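Local coordinates for protein gamma-glutamyl cyclotransferase (Homo sapiens, PDB 3CRY) that catalyses the formation of 5-oxoproline from gamma-glutamyl dipeptides, works as a homodimer and can induce cytochrome c release from mitochondria, at residues P137-K140 and K141-M145. The protein carries 1 engineered substitution. Residues are numbered along the deposited sequence; the frame is centred on the assembly and turned at random. Where two conformers were deposited one is given.
Sequences PQYK and KIICM. With ACT (acetate ion), chain C.
One turn along the helix from Y139, I143 raises its delta methyl against the phenol ring: CD1 lies over one face in a CH-pi contact, 3.9 Å from the ring centroid and nearest CE2 at 3.5 Å, so it sits toward the rim. The ring leaves the helix with chi1 at -171°, which places CG opposite the backbone N and carries OH to an acetate O at the ring edge, a very short hydrogen bond of 2.5 Å; the same OH is hydrogen-bonded to A69 N. The acetate, probably from the crystallisation liquor, is also hydrogen-bonded to S24 OG; S24 and Y139 are both inferred substrate binders, so it probably marks the substrate pocket, with the side chain of Q98, the catalytic proton acceptor (changed in this structure), about 7 Å from that of Y139. Replacing the tyrosine by an alanine would probably leave A69 N and the acetate without that partner and the I143 methyl without its ring face. The backbone joins the same two residues, I143 N donating to Y139 O at 3.1 Å. K140 NZ hydrogen-bonds to the backbone O of K161 and I163. Helix 137-149 packs I142 on helix 174-181, I143 and C144 on helix 154-161, and Y139 with I143 on F53 of strand 49-56.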
loop_
_atom_site.group_PDB
_atom_site.type_symbol
_atom_site.label_atom_id
_atom_site.label_comp_id
_atom_site.label_asym_id
_atom_site.label_seq_id
_atom_site.Cartn_x
_atom_site.Cartn_y
_atom_site.Cartn_z
ATOM N N PRO A 137 -8.201 25.212 1.133
ATOM C CA PRO A 137 -8.547 25.768 -0.178
ATOM C C PRO A 137 -7.382 25.777 -1.173
ATOM O O PRO A 137 -7.583 25.476 -2.359
ATOM C CB PRO A 137 -9.034 27.197 0.158
ATOM C CG PRO A 137 -9.614 27.043 1.575
ATOM C CD PRO A 137 -8.629 26.080 2.253
ATOM N N GLN A 138 -6.181 26.096 -0.703
ATOM C CA GLN A 138 -5.004 26.138 -1.572
ATOM C C GLN A 138 -4.686 24.770 -2.193
ATOM O O GLN A 138 -4.447 24.657 -3.413
ATOM C CB GLN A 138 -3.816 26.725 -0.810
ATOM C CG GLN A 138 -4.086 28.182 -0.296
ATOM C CD GLN A 138 -4.733 28.223 1.105
ATOM O OE1 GLN A 138 -5.280 27.235 1.569
ATOM N NE2 GLN A 138 -4.629 29.377 1.790
ATOM N N TYR A 139 -4.743 23.733 -1.371
ATOM C CA TYR A 139 -4.482 22.378 -1.872
ATOM C C TYR A 139 -5.562 21.939 -2.858
ATOM O O TYR A 139 -5.252 21.416 -3.939
ATOM C CB TYR A 139 -4.387 21.424 -0.690
ATOM C CG TYR A 139 -3.925 20.022 -0.991
ATOM C CD1 TYR A 139 -2.629 19.772 -1.458
ATOM C CD2 TYR A 139 -4.770 18.933 -0.718
ATOM C CE1 TYR A 139 -2.187 18.464 -1.679
ATOM C CE2 TYR A 139 -4.350 17.626 -0.946
ATOM C CZ TYR A 139 -3.040 17.403 -1.423
ATOM O OH TYR A 139 -2.595 16.109 -1.648
ATOM N N LYS A 140 -6.829 22.177 -2.522
ATOM C CA LYS A 140 -7.920 21.907 -3.466
ATOM C C LYS A 140 -7.702 22.637 -4.800
ATOM O O LYS A 140 -7.884 22.050 -5.873
ATOM C CB LYS A 140 -9.277 22.273 -2.827
ATOM C CG LYS A 140 -10.416 22.083 -3.791
ATOM C CD LYS A 140 -11.770 22.489 -3.235
ATOM C CE LYS A 140 -12.805 22.409 -4.364
ATOM N NZ LYS A 140 -14.171 22.831 -3.917
ATOM N N LYS A 141 -7.348 23.923 -4.735
ATOM C CA LYS A 141 -7.149 24.715 -5.937
ATOM C C LYS A 141 -6.091 24.090 -6.841
ATOM O O LYS A 141 -6.305 23.945 -8.046
ATOM C CB LYS A 141 -6.797 26.158 -5.581
ATOM C CG LYS A 141 -8.016 26.998 -5.211
ATOM C CD LYS A 141 -7.625 28.421 -4.807
ATOM C CE LYS A 141 -8.844 29.315 -4.653
ATOM N NZ LYS A 141 -9.459 29.163 -3.323
ATOM N N ILE A 142 -4.960 23.712 -6.251
ATOM C CA ILE A 142 -3.871 23.076 -7.030
ATOM C C ILE A 142 -4.347 21.776 -7.708
ATOM O O ILE A 142 -4.101 21.554 -8.896
ATOM C CB ILE A 142 -2.625 22.850 -6.153
ATOM C CG1 ILE A 142 -2.024 24.191 -5.711
ATOM C CG2 ILE A 142 -1.579 21.971 -6.864
ATOM C CD1 ILE A 142 -1.385 25.017 -6.798
ATOM N N ILE A 143 -5.074 20.948 -6.957
ATOM C CA ILE A 143 -5.646 19.708 -7.506
ATOM C C ILE A 143 -6.594 19.997 -8.667
ATOM O O ILE A 143 -6.507 19.363 -9.721
ATOM C CB ILE A 143 -6.328 18.887 -6.373
ATOM C CG1 ILE A 143 -5.228 18.256 -5.503
ATOM C CG2 ILE A 143 -7.262 17.782 -6.923
ATOM C CD1 ILE A 143 -5.734 17.615 -4.212
ATOM N N CYS A 144 -7.501 20.958 -8.480
ATOM C CA CYS A 144 -8.447 21.303 -9.553
ATOM C C CYS A 144 -7.738 21.872 -10.800
ATOM O O CYS A 144 -8.087 21.529 -11.961
ATOM C CB CYS A 144 -9.513 22.263 -9.028
ATOM S SG CYS A 144 -10.654 21.431 -7.914
ATOM N N MET A 145 -6.720 22.690 -10.568
ATOM C CA MET A 145 -5.912 23.248 -11.676
ATOM C C MET A 145 -5.226 22.151 -12.477
ATOM O O MET A 145 -5.235 22.171 -13.710
ATOM C CB MET A 145 -4.856 24.208 -11.136
ATOM C CG MET A 145 -5.427 25.561 -10.728
ATOM S SD MET A 145 -4.175 26.601 -9.935
ATOM C CE MET A 145 -2.975 26.797 -11.252
HETATM C C ACT C . 0.423 14.921 -2.664
HETATM O O ACT C . -0.526 15.687 -2.973
HETATM O OXT ACT C . 1.060 14.416 -3.631
HETATM C CH3 ACT C . 0.793 14.607 -1.233
HETATM O O HOH W 1 -10.285 26.030 -3.304
#